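Local coordinates for caspase-3 (Porites astreoides, PDB 6WI4), which probably acts as a cysteine protease of the caspase family, cleaving target proteins after aspartate during coral apoptosis, at residues D41-A44 against K45-A49; V95-T99 against D100-A104; T116-V119 against G120-K123; S152-P155 against G156-S159; G166-F169 against I170-L173. All coordinates share one frame; numbering follows the deposited sequence.

Contact 1. Residues D41-A44 against K45-A49; sequences DALA and KLFRA
Lys-45 N donates to Asp-41 O over 3.0 Å, a helical i to i+4 bond with an N-H...O angle of 162°, while its fully extended side chain leads away from residues 41-44. Leu-46 repeats the step with its N on Ala-42 O, and its side chain packs on Leu-173 and Phe-177 of helix 168-180. Phe-47 N reaches Leu-43 O at 2.8 Å, and the same oxygen lies over one face of the Phe-47 ring. The far end of that ring, CZ, touches Leu-43 CD2 at 3.8 Å. These two side chains run side by side and point the same way, onto Ile-16 and Ser-86 of strands 13-18 and 83-88, as befits the helix of a beta-alpha-beta unit. Arg-48 N bonds to Ala-44 O. Its chain then folds back through a bend at chi3 (-59°), which lays the guanidinium flat across Ala-44 O, the oxygen standing 3.5 Å above the centre of the plane. From there Arg-48 NH1 reaches 3.5 Å from Ala-44 CB, and a water accepts from Arg-48 NH2 while donating to Asp-41 O at 2.8 Å. Ala-44 O thus meets both a straight N-H and a positive face, which would be expected to polarise its carbonyl.

Contact 2. Residues V95-T99 against D100-A104; sequences VIYGT and DGTMA
A chi1 of 60° at Thr-102 places OG1 between the backbone N and the carbonyl carbon, leaving CG2 to swing over the ring of Tyr-97, whose own chi1 of -85° lays that ring alongside. The two residues form a non-hydrogen-bonded pair in the antiparallel beta hairpin of strands 95-98 and 101-104, part of a small three-stranded sheet that also includes strand 91-92. The methyl makes a CH-pi contact over the ring face: Thr-102 CG2 is 3.5 Å from the centroid of the Tyr-97 ring and 17° off the ring normal. Ile-96 and Met-103 are the neighbouring hydrogen-bonded pair, with Ile-96 N on Met-103 O at 3.0 Å and Met-103 N on Ile-96 O at 2.9 Å. Their side chains project from the other face of the sheet, side by side, and Ile-96 CD1 rests 3.7 Å from Met-103 CG. Leu-108 of helix 105-110 packs against both. Between Gly-98 and Gly-101 both bonds are weak. Asp-100 in the turn is held from outside through OD1 and Arg-62 N, and Arg-62 NH1 bonds to Thr-102 O. Beside the regular bonds, Thr-102 CA directs its hydrogen at Ile-96 O across 3.4 Å.

Contact 3. Residues T116-V119 against G120-K123; sequences TTLV and GKPK
Thr-117 O takes a bond from Lys-121 NZ at 3.1 Å, with a C=O...N angle of 164° that puts the ammonium almost straight ahead of the carbonyl. NZ gets there on a chain extended beyond CG, and it bonds to His-77 O and Tyr-80 O as well, so three backbone carbonyls grip one ammonium. Leu-118 O, next along, accepts twice: from Lys-121 N at 3.0 Å and from Lys-123 NZ at 2.8 Å. The two donors approach from opposite faces of the carbonyl plane. Lys-123 curls back through bends at chi3 (-89°) and chi4, which let its NZ also reach Lys-121 O, in that carbonyl's plane, at 2.8 Å. The Leu-118 side chain crosses that of Lys-121 at about a right angle, Leu-118 CD2 lying 4.2 Å from Lys-121 CD. Val-119 and Gly-120 are the central residues of a type II beta turn from Leu-118 to Lys-121, closed by the Lys-121 N to Leu-118 O bond; the positive phi of Gly-120, 83°, fits that turn. Just before strand 123-128, Pro-122 makes a backbone hydrogen bond with Phe-83 of strand 83-88; the strand then opens with Lys-123 bonded to Val-148 of strand 147-151.

Contact 4. Residues S152-P155 against G156-S159; sequences STVP and GYYS
Two serine hydroxyls meet directly across the base of this loop, Ser-152 OG lying 2.7 Å from Ser-159 OG in a hydrogen bond that either could donate. With chi1 at -175° the Ser-159 hydroxyl points away from its own amide nitrogen and into reach of Ser-152, and it also bonds to Gln-128 NE2. One step up, Thr-153 OG1 donates to Tyr-158 O at 3.0 Å, approaching from above the carbonyl plane, 35° out of it. The methyl of the same residue, Thr-153 CG2, sits 3.4 Å from Tyr-157 O, so both branches of Thr-153 face the opposing arm, the hydroxyl bonded and the methyl in contact. At the top, a type II beta turn runs from Val-154 to Tyr-157 with Pro-155 and Gly-156 at its centre, closed by Tyr-157 N on Val-154 O at 3.1 Å. Val-154 O also lies at the edge of the Tyr-157 ring, in its plane. The Val-154 and Tyr-157 side chains lie side by side, Val-154 CG1 3.8 Å from Tyr-157 CD2. Gly-156 and Tyr-157 both face Gln-131 in a G1 beta bulge. Beyond the turn, Ser-159 bonds to the bound peptide through its backbone and Tyr-158 packs on an apolar peptide side chain, an arrangement typical of the substrate-binding groove of caspases.

Contact 5. Residues G166-F169 against I170-L173; sequences GSWF and IQSL
Ser-167 OG accepts from Ile-170 N at 3.1 Å, with an N-H...O angle of 157°. The hydroxyl also bonds to Asp-39 OD2 and weakly to Gln-128 OE1; the Asp-39 bond links the start of helix 168-180 to helix 36-49. The carbonyl of the same residue is used too, Ser-167 O accepting from Gln-171 N at 2.9 Å. Gly-166 O receives only a weak bond from within the contact: Gln-171 NE2 stands 3.0 Å from Gly-166 O, but the angle at hydrogen is bent to 129°. That amide nitrogen also lies at the edge of the Trp-168 ring, near its plane. The bond from Ile-170 N to the Ser-167 hydroxyl marks Ser-167 as the N-cap of helix 168-180, its side chain taking up an amide of the first turn, as a capping residue does. Trp-168 O, one residue in, is gripped twice by Ser-172. Ser-172 N bonds to Trp-168 O at 3.0 Å and Ser-172 OG to the same oxygen at 2.8 Å, from opposite faces of the carbonyl plane. A chi1 of -62° at Ser-172 brings its hydroxyl back along the helix to this oxygen. Phe-169 O is satisfied by Leu-173 N at 2.8 Å. The Phe-169 ring meets apolar groups instead, with Phe-169 CD2 3.8 Å from Ile-170 CD1 and CZ 3.8 Å from Leu-173 CD1. The Trp-168 ring stacks with those of Trp-160 and Tyr-200 and packs on an acidic side chain of the bound peptide.

Contact 5 is the most buried of the five; contacts 1, 3 and 4 mix buried with exposed residues, and contact 2 buried with partly exposed ones. Contacts 1 and 5 join two helices directly, with Leu-46 CD2 3.6 Å from Leu-173 CD2, yet contact 1 lies within its helix and contact 5 at a helix start, hence the capping hydroxyl. Contact 4 touches contact 5 through Ser-152 CB and Phe-169 CD2 at 3.4 Å, and both reach the bound peptide. Contacts 2 and 3 touch none of the others. Contact 2 relies on strand pairing, contact 3 on lysines binding carbonyls. Contacts 3 and 4 each contain a type II turn of their own, and lie on opposite sides of the chain's centre.

Contact 1. Residues D41-A44 against K45-A49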
# COMPACT_ATOMS: atom_id res chain seq x y z
N ASP A 41 3.60 -10.93 5.33
CA ASP A 41 4.88 -11.62 5.14
C ASP A 41 5.41 -11.42 3.73
O ASP A 41 6.62 -11.26 3.54
CB ASP A 41 4.72 -13.11 5.46
CG ASP A 41 4.45 -13.37 6.93
OD1 ASP A 41 4.59 -12.45 7.76
OD2 ASP A 41 4.12 -14.54 7.25
N ALA A 42 4.52 -11.41 2.72
CA ALA A 42 4.98 -11.19 1.36
C ALA A 42 5.53 -9.78 1.17
O ALA A 42 6.56 -9.60 0.50
CB ALA A 42 3.83 -11.45 0.38
N LEU A 43 4.87 -8.77 1.73
CA LEU A 43 5.38 -7.41 1.59
C LEU A 43 6.70 -7.24 2.32
O LEU A 43 7.58 -6.52 1.84
CB LEU A 43 4.38 -6.40 2.15
CG LEU A 43 3.20 -6.06 1.26
CD1 LEU A 43 2.37 -4.98 1.95
CD2 LEU A 43 3.65 -5.58 -0.12
N ALA A 44 6.83 -7.86 3.50
CA ALA A 44 8.08 -7.73 4.24
C ALA A 44 9.24 -8.33 3.45
O ALA A 44 10.31 -7.73 3.35
CB ALA A 44 7.94 -8.39 5.61
N LYS A 45 9.01 -9.50 2.85
CA LYS A 45 10.03 -10.14 2.02
C LYS A 45 10.38 -9.27 0.82
O LYS A 45 11.56 -9.06 0.51
CB LYS A 45 9.52 -11.52 1.59
CG LYS A 45 10.47 -12.30 0.71
CD LYS A 45 9.90 -13.68 0.35
CE LYS A 45 10.79 -14.36 -0.68
NZ LYS A 45 10.27 -15.70 -1.05
N LEU A 46 9.36 -8.70 0.17
CA LEU A 46 9.59 -7.86 -1.00
C LEU A 46 10.35 -6.59 -0.64
O LEU A 46 11.33 -6.23 -1.30
CB LEU A 46 8.25 -7.51 -1.65
CG LEU A 46 8.35 -6.48 -2.77
CD1 LEU A 46 9.20 -6.99 -3.93
CD2 LEU A 46 6.96 -6.06 -3.25
N PHE A 47 9.90 -5.88 0.39
CA PHE A 47 10.53 -4.61 0.73
C PHE A 47 11.97 -4.81 1.22
O PHE A 47 12.83 -3.98 0.94
CB PHE A 47 9.70 -3.86 1.77
CG PHE A 47 8.34 -3.40 1.27
CD1 PHE A 47 8.10 -3.21 -0.09
CD2 PHE A 47 7.32 -3.15 2.17
CE1 PHE A 47 6.85 -2.78 -0.53
CE2 PHE A 47 6.09 -2.72 1.75
CZ PHE A 47 5.85 -2.53 0.38
N ARG A 48 12.25 -5.92 1.91
CA ARG A 48 13.64 -6.24 2.23
C ARG A 48 14.47 -6.47 0.97
O ARG A 48 15.61 -6.00 0.87
CB ARG A 48 13.70 -7.47 3.14
CG ARG A 48 13.25 -7.20 4.56
CD ARG A 48 13.57 -8.34 5.53
NE ARG A 48 12.95 -9.61 5.13
CZ ARG A 48 11.81 -10.08 5.62
NH1 ARG A 48 11.14 -9.37 6.53
NH2 ARG A 48 11.32 -11.25 5.20
N ALA A 49 13.90 -7.19 -0.00
CA ALA A 49 14.61 -7.45 -1.25
C ALA A 49 14.85 -6.18 -2.06
O ALA A 49 15.81 -6.12 -2.83
CB ALA A 49 13.85 -8.47 -2.08
O HOH W 1 8.55 -12.27 5.33

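Contact 2. Residues V95-T99 against D100-A104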
# COMPACT_ATOMS: atom_id res chain seq x y z
N VAL A 95 -11.09 6.54 3.73
CA VAL A 95 -10.73 6.23 5.11
C VAL A 95 -10.14 4.83 5.21
O VAL A 95 -10.42 3.94 4.40
CB VAL A 95 -11.93 6.36 6.08
CG1 VAL A 95 -12.51 7.76 6.05
CG2 VAL A 95 -13.00 5.35 5.76
N ILE A 96 -9.33 4.64 6.25
CA ILE A 96 -8.85 3.32 6.64
C ILE A 96 -9.19 3.11 8.11
O ILE A 96 -9.45 4.06 8.86
CB ILE A 96 -7.34 3.11 6.39
CG1 ILE A 96 -6.52 4.22 7.04
CG2 ILE A 96 -7.04 3.00 4.89
CD1 ILE A 96 -5.87 3.81 8.37
N TYR A 97 -9.19 1.85 8.52
CA TYR A 97 -9.53 1.50 9.90
C TYR A 97 -8.28 1.24 10.72
O TYR A 97 -7.44 0.42 10.35
CB TYR A 97 -10.42 0.25 9.95
CG TYR A 97 -11.90 0.51 9.77
CD1 TYR A 97 -12.44 0.71 8.51
CD2 TYR A 97 -12.75 0.52 10.86
CE1 TYR A 97 -13.80 0.93 8.35
CE2 TYR A 97 -14.11 0.74 10.71
CZ TYR A 97 -14.62 0.93 9.45
OH TYR A 97 -15.97 1.15 9.28
N GLY A 98 -8.17 1.93 11.85
CA GLY A 98 -7.44 1.37 12.97
C GLY A 98 -8.27 0.27 13.61
O GLY A 98 -9.42 0.04 13.24
N THR A 99 -7.70 -0.42 14.59
CA THR A 99 -8.50 -1.46 15.24
C THR A 99 -9.72 -0.89 15.94
O THR A 99 -10.69 -1.63 16.17
CB THR A 99 -7.67 -2.25 16.25
OG1 THR A 99 -7.04 -1.34 17.15
CG2 THR A 99 -6.61 -3.07 15.54
N ASP A 100 -9.71 0.40 16.26
CA ASP A 100 -10.78 1.01 17.04
C ASP A 100 -11.72 1.89 16.23
O ASP A 100 -12.73 2.35 16.79
CB ASP A 100 -10.20 1.83 18.20
CG ASP A 100 -9.30 2.96 17.72
OD1 ASP A 100 -8.56 2.75 16.74
OD2 ASP A 100 -9.34 4.05 18.32
N GLY A 101 -11.44 2.16 14.96
CA GLY A 101 -12.30 3.04 14.19
C GLY A 101 -11.58 3.60 12.99
O GLY A 101 -10.46 3.21 12.67
N THR A 102 -12.24 4.56 12.34
CA THR A 102 -11.80 5.08 11.06
C THR A 102 -10.95 6.34 11.21
O THR A 102 -11.11 7.11 12.16
CB THR A 102 -12.99 5.39 10.14
OG1 THR A 102 -13.83 6.37 10.77
CG2 THR A 102 -13.79 4.15 9.87
N MET A 103 -10.07 6.54 10.24
CA MET A 103 -9.35 7.79 10.10
C MET A 103 -9.18 8.09 8.62
O MET A 103 -9.17 7.19 7.78
CB MET A 103 -7.98 7.76 10.79
CG MET A 103 -7.14 6.56 10.41
SD MET A 103 -5.54 6.50 11.25
CE MET A 103 -4.78 7.99 10.62
N ALA A 104 -9.07 9.38 8.30
CA ALA A 104 -8.93 9.79 6.91
C ALA A 104 -7.53 9.47 6.39
O ALA A 104 -6.53 9.71 7.07
CB ALA A 104 -9.20 11.28 6.77

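Contact 3. Residues T116-V119 against G120-K123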
# COMPACT_ATOMS: atom_id res chain seq x y z
N THR A 116 11.21 17.61 5.77
CA THR A 116 12.18 18.29 4.92
C THR A 116 13.17 17.32 4.30
O THR A 116 13.60 17.51 3.15
CB THR A 116 12.90 19.38 5.72
OG1 THR A 116 13.62 18.77 6.80
CG2 THR A 116 11.91 20.37 6.28
N THR A 117 13.55 16.27 5.03
CA THR A 117 14.57 15.36 4.54
C THR A 117 14.02 14.34 3.54
O THR A 117 14.79 13.51 3.05
CB THR A 117 15.26 14.64 5.70
OG1 THR A 117 14.29 14.02 6.56
CG2 THR A 117 16.09 15.63 6.51
N LEU A 118 12.73 14.39 3.22
CA LEU A 118 12.18 13.61 2.11
C LEU A 118 11.83 14.45 0.90
O LEU A 118 11.31 13.91 -0.08
CB LEU A 118 10.94 12.82 2.56
CG LEU A 118 11.25 11.59 3.43
CD1 LEU A 118 9.95 10.96 3.93
CD2 LEU A 118 12.09 10.59 2.68
N VAL A 119 12.07 15.76 0.93
CA VAL A 119 11.76 16.58 -0.23
C VAL A 119 12.59 16.11 -1.41
O VAL A 119 13.80 15.86 -1.29
CB VAL A 119 11.98 18.07 0.08
CG1 VAL A 119 11.88 18.92 -1.19
CG2 VAL A 119 10.96 18.54 1.10
N GLY A 120 11.94 15.96 -2.57
CA GLY A 120 12.58 15.47 -3.76
C GLY A 120 12.70 13.97 -3.85
O GLY A 120 13.17 13.46 -4.88
N LYS A 121 12.30 13.24 -2.81
CA LYS A 121 12.47 11.80 -2.76
C LYS A 121 11.13 11.08 -2.88
O LYS A 121 10.11 11.58 -2.39
CB LYS A 121 13.15 11.38 -1.45
CG LYS A 121 14.56 11.96 -1.30
CD LYS A 121 15.17 11.65 0.05
CE LYS A 121 16.56 12.28 0.16
NZ LYS A 121 17.09 12.18 1.55
N PRO A 122 11.10 9.91 -3.52
CA PRO A 122 9.82 9.20 -3.68
C PRO A 122 9.25 8.75 -2.35
O PRO A 122 9.95 8.18 -1.51
CB PRO A 122 10.19 8.02 -4.59
CG PRO A 122 11.67 7.93 -4.57
CD PRO A 122 12.20 9.28 -4.25
N LYS A 123 7.96 9.02 -2.17
CA LYS A 123 7.20 8.63 -0.99
C LYS A 123 6.08 7.73 -1.48
O LYS A 123 5.12 8.22 -2.09
CB LYS A 123 6.66 9.86 -0.27
CG LYS A 123 7.78 10.80 0.21
CD LYS A 123 7.28 12.20 0.54
CE LYS A 123 7.29 13.14 -0.67
NZ LYS A 123 8.66 13.62 -1.03

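Contact 4. Residues S152-P155 against G156-S159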
# COMPACT_ATOMS: atom_id res chain seq x y z
N SER A 152 -5.46 -0.74 -3.88
CA SER A 152 -5.87 -2.08 -4.31
C SER A 152 -7.10 -2.07 -5.21
O SER A 152 -7.26 -3.00 -6.02
CB SER A 152 -6.12 -2.98 -3.09
OG SER A 152 -7.26 -2.56 -2.33
N THR A 153 -7.97 -1.07 -5.10
CA THR A 153 -9.24 -1.08 -5.84
C THR A 153 -9.52 0.33 -6.34
O THR A 153 -8.60 1.15 -6.50
CB THR A 153 -10.36 -1.72 -4.97
OG1 THR A 153 -11.51 -1.95 -5.80
CG2 THR A 153 -10.75 -0.85 -3.77
N VAL A 154 -10.78 0.61 -6.67
CA VAL A 154 -11.22 1.87 -7.26
C VAL A 154 -12.11 2.57 -6.24
O VAL A 154 -12.83 1.90 -5.49
CB VAL A 154 -11.97 1.60 -8.59
CG1 VAL A 154 -12.74 2.84 -9.07
CG2 VAL A 154 -11.01 1.11 -9.63
N PRO A 155 -12.07 3.90 -6.15
CA PRO A 155 -12.94 4.59 -5.18
C PRO A 155 -14.39 4.17 -5.33
O PRO A 155 -14.94 4.13 -6.44
CB PRO A 155 -12.74 6.07 -5.53
CG PRO A 155 -11.33 6.12 -6.00
CD PRO A 155 -11.13 4.84 -6.79
N GLY A 156 -15.00 3.82 -4.20
CA GLY A 156 -16.38 3.40 -4.13
C GLY A 156 -16.59 1.91 -4.03
O GLY A 156 -17.73 1.47 -3.85
N TYR A 157 -15.53 1.11 -4.13
CA TYR A 157 -15.68 -0.32 -4.31
C TYR A 157 -14.99 -1.11 -3.20
O TYR A 157 -13.99 -0.66 -2.62
CB TYR A 157 -15.10 -0.74 -5.65
CG TYR A 157 -15.87 -0.25 -6.85
CD1 TYR A 157 -16.90 -1.01 -7.38
CD2 TYR A 157 -15.56 0.96 -7.46
CE1 TYR A 157 -17.60 -0.59 -8.50
CE2 TYR A 157 -16.26 1.39 -8.58
CZ TYR A 157 -17.27 0.61 -9.09
OH TYR A 157 -17.98 1.03 -10.20
N TYR A 158 -15.51 -2.31 -2.96
CA TYR A 158 -14.82 -3.30 -2.16
C TYR A 158 -13.48 -3.69 -2.79
O TYR A 158 -13.25 -3.52 -4.00
CB TYR A 158 -15.65 -4.58 -2.06
CG TYR A 158 -16.92 -4.51 -1.23
CD1 TYR A 158 -16.89 -4.15 0.11
CD2 TYR A 158 -18.15 -4.86 -1.79
CE1 TYR A 158 -18.05 -4.12 0.87
CE2 TYR A 158 -19.31 -4.84 -1.04
CZ TYR A 158 -19.25 -4.47 0.29
OH TYR A 158 -20.41 -4.45 1.04
N SER A 159 -12.61 -4.26 -1.96
CA SER A 159 -11.37 -4.90 -2.37
C SER A 159 -11.40 -6.31 -1.83
O SER A 159 -11.90 -6.55 -0.73
CB SER A 159 -10.18 -4.12 -1.81
OG SER A 159 -8.95 -4.64 -2.27

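Contact 5. Residues G166-F169 against I170-L173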
# COMPACT_ATOMS: atom_id res chain seq x y z
N GLY A 166 -4.09 -14.68 0.65
CA GLY A 166 -3.91 -13.24 0.76
C GLY A 166 -4.71 -12.49 -0.28
O GLY A 166 -5.51 -13.07 -1.02
N SER A 167 -4.47 -11.19 -0.35
CA SER A 167 -5.31 -10.35 -1.20
C SER A 167 -4.87 -10.41 -2.66
O SER A 167 -3.70 -10.63 -2.99
CB SER A 167 -5.32 -8.90 -0.72
OG SER A 167 -4.05 -8.28 -0.90
N TRP A 168 -5.85 -10.18 -3.55
CA TRP A 168 -5.57 -10.15 -4.97
C TRP A 168 -4.49 -9.12 -5.29
O TRP A 168 -3.55 -9.40 -6.04
CB TRP A 168 -6.83 -9.79 -5.74
CG TRP A 168 -7.93 -10.79 -5.64
CD1 TRP A 168 -7.90 -11.99 -4.99
CD2 TRP A 168 -9.23 -10.67 -6.21
NE1 TRP A 168 -9.11 -12.63 -5.13
CE2 TRP A 168 -9.94 -11.84 -5.87
CE3 TRP A 168 -9.86 -9.69 -6.98
CZ2 TRP A 168 -11.26 -12.05 -6.28
CZ3 TRP A 168 -11.17 -9.89 -7.37
CH2 TRP A 168 -11.85 -11.06 -7.03
N PHE A 169 -4.62 -7.92 -4.72
CA PHE A 169 -3.67 -6.86 -5.02
C PHE A 169 -2.27 -7.18 -4.52
O PHE A 169 -1.30 -7.07 -5.28
CB PHE A 169 -4.19 -5.56 -4.42
CG PHE A 169 -3.27 -4.38 -4.58
CD1 PHE A 169 -2.96 -3.89 -5.84
CD2 PHE A 169 -2.79 -3.72 -3.46
CE1 PHE A 169 -2.15 -2.78 -5.98
CE2 PHE A 169 -1.97 -2.61 -3.59
CZ PHE A 169 -1.65 -2.14 -4.85
N ILE A 170 -2.13 -7.57 -3.25
CA ILE A 170 -0.79 -7.79 -2.72
C ILE A 170 -0.16 -9.03 -3.34
O ILE A 170 1.05 -9.04 -3.64
CB ILE A 170 -0.80 -7.84 -1.18
CG1 ILE A 170 -1.30 -6.52 -0.60
CG2 ILE A 170 0.60 -8.17 -0.65
CD1 ILE A 170 -0.42 -5.30 -0.94
N GLN A 171 -0.94 -10.10 -3.56
CA GLN A 171 -0.46 -11.27 -4.30
C GLN A 171 0.11 -10.85 -5.66
O GLN A 171 1.18 -11.31 -6.07
CB GLN A 171 -1.59 -12.28 -4.55
CG GLN A 171 -1.99 -13.22 -3.41
CD GLN A 171 -2.98 -14.30 -3.88
OE1 GLN A 171 -2.58 -15.30 -4.48
NE2 GLN A 171 -4.28 -14.10 -3.60
N SER A 172 -0.63 -10.00 -6.37
CA SER A 172 -0.22 -9.59 -7.70
C SER A 172 0.97 -8.65 -7.64
O SER A 172 1.87 -8.73 -8.48
CB SER A 172 -1.39 -8.91 -8.43
OG SER A 172 -2.48 -9.82 -8.60
N LEU A 173 0.98 -7.74 -6.67
CA LEU A 173 2.08 -6.81 -6.53
C LEU A 173 3.39 -7.55 -6.27
O LEU A 173 4.41 -7.26 -6.90
CB LEU A 173 1.79 -5.80 -5.43
CG LEU A 173 2.71 -4.58 -5.39
CD1 LEU A 173 1.92 -3.31 -5.15
CD2 LEU A 173 3.78 -4.79 -4.35